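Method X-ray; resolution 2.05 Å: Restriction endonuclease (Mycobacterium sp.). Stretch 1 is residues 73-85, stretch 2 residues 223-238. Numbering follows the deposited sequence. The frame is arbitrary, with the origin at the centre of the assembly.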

# COMPACT_ATOMS: atom_id res chain seq x y z
N GLU A 73 -11.79 -15.64 42.13
CA GLU A 73 -10.34 -15.69 41.96
C GLU A 73 -9.70 -16.83 42.74
O GLU A 73 -10.05 -17.10 43.89
CB GLU A 73 -9.72 -14.35 42.36
CG GLU A 73 -8.28 -14.19 41.91
CD GLU A 73 -7.74 -12.80 42.15
OE1 GLU A 73 -8.39 -12.03 42.88
OE2 GLU A 73 -6.66 -12.48 41.61
N VAL A 74 -8.75 -17.51 42.10
CA VAL A 74 -8.06 -18.64 42.71
C VAL A 74 -6.76 -18.22 43.39
O VAL A 74 -5.90 -17.58 42.77
CB VAL A 74 -7.74 -19.73 41.66
CG1 VAL A 74 -6.92 -20.85 42.29
CG2 VAL A 74 -9.02 -20.28 41.05
N VAL A 75 -6.62 -18.58 44.66
CA VAL A 75 -5.39 -18.31 45.39
C VAL A 75 -4.42 -19.47 45.22
O VAL A 75 -4.60 -20.54 45.80
CB VAL A 75 -5.66 -18.08 46.89
CG1 VAL A 75 -4.36 -17.78 47.63
CG2 VAL A 75 -6.66 -16.96 47.09
N GLY A 76 -3.39 -19.26 44.40
CA GLY A 76 -2.40 -20.29 44.15
C GLY A 76 -1.27 -20.25 45.16
O GLY A 76 -1.23 -19.36 46.01
N PRO A 77 -0.35 -21.22 45.07
CA PRO A 77 0.82 -21.29 45.96
C PRO A 77 1.71 -20.07 45.76
O PRO A 77 2.17 -19.47 46.72
CB PRO A 77 1.55 -22.55 45.48
CG PRO A 77 0.52 -23.34 44.74
CD PRO A 77 -0.37 -22.33 44.10
N ASP A 78 1.95 -19.73 44.49
CA ASP A 78 2.80 -18.59 44.15
C ASP A 78 2.08 -17.27 44.39
O ASP A 78 2.60 -16.38 45.05
CB ASP A 78 3.26 -18.70 42.69
CG ASP A 78 2.12 -18.95 41.73
OD1 ASP A 78 1.06 -19.44 42.17
OD2 ASP A 78 2.28 -18.65 40.52
N ARG A 79 0.87 -17.15 43.84
CA ARG A 79 0.08 -15.94 43.97
C ARG A 79 -1.36 -16.19 43.53
O ARG A 79 -1.68 -17.24 42.97
CB ARG A 79 0.68 -14.80 43.14
CG ARG A 79 0.92 -15.14 41.68
CD ARG A 79 2.38 -14.94 41.31
NE ARG A 79 2.56 -14.65 39.89
CZ ARG A 79 2.97 -15.53 38.98
NH1 ARG A 79 3.26 -16.77 39.34
NH2 ARG A 79 3.10 -15.16 37.71
N SER A 80 -2.22 -15.21 43.78
CA SER A 80 -3.62 -15.30 43.38
C SER A 80 -3.75 -15.01 41.89
O SER A 80 -2.95 -14.27 41.33
CB SER A 80 -4.47 -14.32 44.20
OG SER A 80 -5.85 -14.49 43.92
N ARG A 81 -4.76 -15.59 41.26
CA ARG A 81 -4.93 -15.44 39.81
C ARG A 81 -6.38 -15.64 39.36
O ARG A 81 -7.13 -16.42 39.94
CB ARG A 81 -4.02 -16.42 39.07
CG ARG A 81 -4.43 -17.88 39.23
CD ARG A 81 -3.59 -18.80 38.36
NE ARG A 81 -4.02 -20.19 38.47
CZ ARG A 81 -3.59 -21.03 39.39
NH1 ARG A 81 -2.71 -20.63 40.30
NH2 ARG A 81 -4.04 -22.28 39.42
N ARG A 82 -6.75 -14.92 38.30
CA ARG A 82 -8.05 -15.12 37.66
C ARG A 82 -7.92 -16.23 36.62
O ARG A 82 -7.13 -16.13 35.69
CB ARG A 82 -8.52 -13.82 37.00
CG ARG A 82 -9.98 -13.82 36.60
CD ARG A 82 -10.88 -13.59 37.81
NE ARG A 82 -10.61 -12.31 38.45
CZ ARG A 82 -11.34 -11.79 39.44
NH1 ARG A 82 -12.40 -12.45 39.89
NH2 ARG A 82 -11.02 -10.62 39.96
N ALA A 83 -8.70 -17.29 36.80
CA ALA A 83 -8.62 -18.47 35.94
C ALA A 83 -8.91 -18.16 34.48
O ALA A 83 -8.11 -18.48 33.59
CB ALA A 83 -9.55 -19.56 36.45
N LEU A 84 -10.06 -17.54 34.22
CA LEU A 84 -10.46 -17.21 32.86
C LEU A 84 -11.59 -16.20 32.85
O LEU A 84 -12.18 -15.90 33.88
CB LEU A 84 -10.89 -18.47 32.10
CG LEU A 84 -12.33 -18.98 32.30
CD1 LEU A 84 -12.65 -20.05 31.27
CD2 LEU A 84 -12.55 -19.51 33.71
N ILE A 85 -11.89 -15.68 31.66
CA ILE A 85 -13.06 -14.83 31.46
C ILE A 85 -13.94 -15.43 30.37
O ILE A 85 -13.52 -15.54 29.22
CB ILE A 85 -12.68 -13.39 31.10
CG1 ILE A 85 -12.00 -12.70 32.29
CG2 ILE A 85 -13.91 -12.60 30.68
CD1 ILE A 85 -11.65 -11.26 32.04
N TRP A 223 -6.72 -27.29 30.60
CA TRP A 223 -6.01 -26.03 30.75
C TRP A 223 -6.69 -25.20 31.83
O TRP A 223 -6.04 -24.69 32.75
CB TRP A 223 -6.03 -25.28 29.41
CG TRP A 223 -5.30 -23.97 29.40
CD1 TRP A 223 -4.36 -23.54 30.29
CD2 TRP A 223 -5.46 -22.91 28.44
NE1 TRP A 223 -3.92 -22.28 29.94
CE2 TRP A 223 -4.59 -21.87 28.82
CE3 TRP A 223 -6.27 -22.75 27.31
CZ2 TRP A 223 -4.49 -20.69 28.09
CZ3 TRP A 223 -6.17 -21.57 26.60
CH2 TRP A 223 -5.29 -20.55 26.99
N ILE A 224 -8.01 -25.07 31.70
CA ILE A 224 -8.81 -24.32 32.66
C ILE A 224 -8.83 -25.03 34.02
O ILE A 224 -8.80 -24.38 35.06
CB ILE A 224 -10.24 -24.11 32.15
CG1 ILE A 224 -10.21 -23.35 30.82
CG2 ILE A 224 -11.08 -23.35 33.16
CD1 ILE A 224 -9.46 -22.03 30.90
N ASP A 225 -8.87 -26.36 33.99
CA ASP A 225 -8.81 -27.16 35.21
C ASP A 225 -7.55 -26.82 36.00
O ASP A 225 -7.60 -26.63 37.21
CB ASP A 225 -8.82 -28.65 34.89
CG ASP A 225 -10.11 -29.10 34.23
OD1 ASP A 225 -11.07 -28.30 34.18
OD2 ASP A 225 -10.17 -30.26 33.78
N ASP A 226 -6.43 -26.74 35.29
CA ASP A 226 -5.16 -26.39 35.90
C ASP A 226 -5.17 -24.94 36.39
O ASP A 226 -4.70 -24.66 37.49
CB ASP A 226 -4.00 -26.61 34.93
CG ASP A 226 -3.85 -28.06 34.52
OD1 ASP A 226 -4.31 -28.93 35.28
OD2 ASP A 226 -3.27 -28.32 33.45
N ARG A 227 -5.70 -24.04 35.58
CA ARG A 227 -5.79 -22.64 35.98
C ARG A 227 -6.74 -22.44 37.17
O ARG A 227 -6.55 -21.53 37.98
CB ARG A 227 -6.20 -21.74 34.81
CG ARG A 227 -5.10 -21.52 33.79
CD ARG A 227 -5.41 -20.34 32.88
NE ARG A 227 -5.61 -19.10 33.64
CZ ARG A 227 -4.63 -18.28 34.00
NH1 ARG A 227 -3.37 -18.56 33.69
NH2 ARG A 227 -4.91 -17.18 34.69
N ARG A 228 -7.76 -23.29 37.27
CA ARG A 228 -8.69 -23.24 38.39
C ARG A 228 -8.16 -24.05 39.58
O ARG A 228 -8.73 -24.01 40.66
CB ARG A 228 -10.07 -23.77 37.98
CG ARG A 228 -10.81 -22.90 36.99
CD ARG A 228 -12.18 -23.49 36.68
NE ARG A 228 -13.09 -23.40 37.82
CZ ARG A 228 -14.23 -24.06 37.92
NH1 ARG A 228 -14.61 -24.88 36.94
NH2 ARG A 228 -15.00 -23.92 38.99
N ASN A 229 -7.07 -24.78 39.35
CA ASN A 229 -6.48 -25.61 40.39
C ASN A 229 -5.65 -24.79 41.36
O ASN A 229 -4.63 -24.21 40.99
CB ASN A 229 -5.64 -26.72 39.76
CG ASN A 229 -5.46 -27.91 40.68
OD1 ASN A 229 -5.47 -27.78 41.90
ND2 ASN A 229 -5.28 -29.09 40.09
N ALA A 230 -6.08 -24.74 42.62
CA ALA A 230 -5.40 -23.95 43.64
C ALA A 230 -4.08 -24.59 44.07
O ALA A 230 -3.22 -23.92 44.65
CB ALA A 230 -6.31 -23.75 44.85
N ALA A 231 -3.92 -25.87 43.77
CA ALA A 231 -2.71 -26.60 44.14
C ALA A 231 -1.58 -26.31 43.16
O ALA A 231 -0.41 -26.56 43.46
CB ALA A 231 -2.99 -28.09 44.19
N LEU A 232 -1.92 -25.77 42.00
CA LEU A 232 -0.94 -25.50 40.95
C LEU A 232 -0.60 -24.02 40.86
O LEU A 232 -1.49 -23.16 40.90
CB LEU A 232 -1.47 -25.98 39.60
CG LEU A 232 -1.86 -27.46 39.49
CD1 LEU A 232 -2.40 -27.76 38.11
CD2 LEU A 232 -0.68 -28.35 39.83
N ALA A 233 0.68 -23.72 40.74
CA ALA A 233 1.13 -22.35 40.50
C ALA A 233 0.74 -21.95 39.09
O ALA A 233 0.45 -22.81 38.26
CB ALA A 233 2.63 -22.24 40.69
N ALA A 234 0.74 -20.65 38.81
CA ALA A 234 0.34 -20.14 37.50
C ALA A 234 1.23 -20.68 36.39
O ALA A 234 0.78 -20.89 35.26
CB ALA A 234 0.34 -18.62 37.50
N GLY A 235 2.50 -20.90 36.70
CA GLY A 235 3.45 -21.42 35.74
C GLY A 235 3.33 -22.92 35.54
O GLY A 235 3.98 -23.49 34.67
N GLU A 236 2.50 -23.55 36.36
CA GLU A 236 2.27 -24.99 36.27
C GLU A 236 0.95 -25.29 35.58
O GLU A 236 0.46 -26.42 35.60
CB GLU A 236 2.28 -25.62 37.66
CG GLU A 236 3.56 -25.39 38.45
CD GLU A 236 3.48 -25.95 39.86
OE1 GLU A 236 4.50 -25.89 40.58
OE2 GLU A 236 2.40 -26.44 40.24
N THR A 237 0.36 -24.27 34.96
CA THR A 237 -0.96 -24.39 34.34
C THR A 237 -0.90 -24.37 32.82
O THR A 237 -1.93 -24.18 32.16
CB THR A 237 -1.90 -23.27 34.81
OG1 THR A 237 -1.38 -22.00 34.40
CG2 THR A 237 -2.04 -23.29 36.32
N LEU A 238 0.29 -24.57 32.26
CA LEU A 238 0.47 -24.49 30.82
C LEU A 238 0.69 -25.86 30.17
O LEU A 238 1.07 -25.94 29.00
CB LEU A 238 1.64 -23.57 30.47
CG LEU A 238 1.50 -22.09 30.81
CD1 LEU A 238 2.78 -21.35 30.44
CD2 LEU A 238 0.31 -21.48 30.09
O HOH W 1 3.93 -18.83 38.25

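Two arginines, one from each stretch, organise this contact, and each donates to main-chain carbonyls of the other side. Arg81 has the larger covered area. Its CA-to-CB bond points toward the second stretch, and with chi2 and chi3 both t the chain extends until the guanidinium sits among backbone carbonyls. These oxygens gather near the plane of the group, where its N-H bonds point. Arg81 NE donates to Arg227 O at 2.9 Å, and Arg81 NH1 to Leu232 O at 2.9 Å. Arg81 NH2 reaches Asn229 O at 2.6 Å, Arg227 O at 3.0 Å, and Asp226 O and Leu232 O at 3.1 Å each, all four weak, at angles of 127-129°. Asn229 and Leu232 are the ends of a type I turn, so one side chain gathers the carbonyls of Asp226 and Arg227 with those at the two ends of the turn. Over one face of the guanidinium lie Thr237 CG2 and Ala234 CA, apolar cover for a group satisfied at its edge.

Arg227 returns the favour with better angles, and also bonds elsewhere in the structure. Its CA-to-CB bond points sideways, but the end of the side chain comes nearer, with chi3 at p, so that Arg227 NE meets Ala83 O at 2.6 Å and Arg227 NH2 meets Arg82 O at 2.7 Å. Arg81 CD lies over one face of this guanidinium, so the two arginines pack through methylene rather than charge.

The backbones come close: Ala83 CA lies 5.0 Å from Arg227 CA, and Gly76 CA 4.8 Å from Ala230 CA. Ala83 CB packs 3.6 Å from Arg228 CG, and Val74 CG1 lies 3.9 Å from Ala230 CB. An ideal CB on Gly76 would lie 2.6 Å from Arg81 NH1, so its absence leaves room for that guanidinium. Beyond it, Asp78 OD2 accepts from Ala234 N at 3.0 Å while forming a salt bridge with Arg79 NH1 at 2.4 Å.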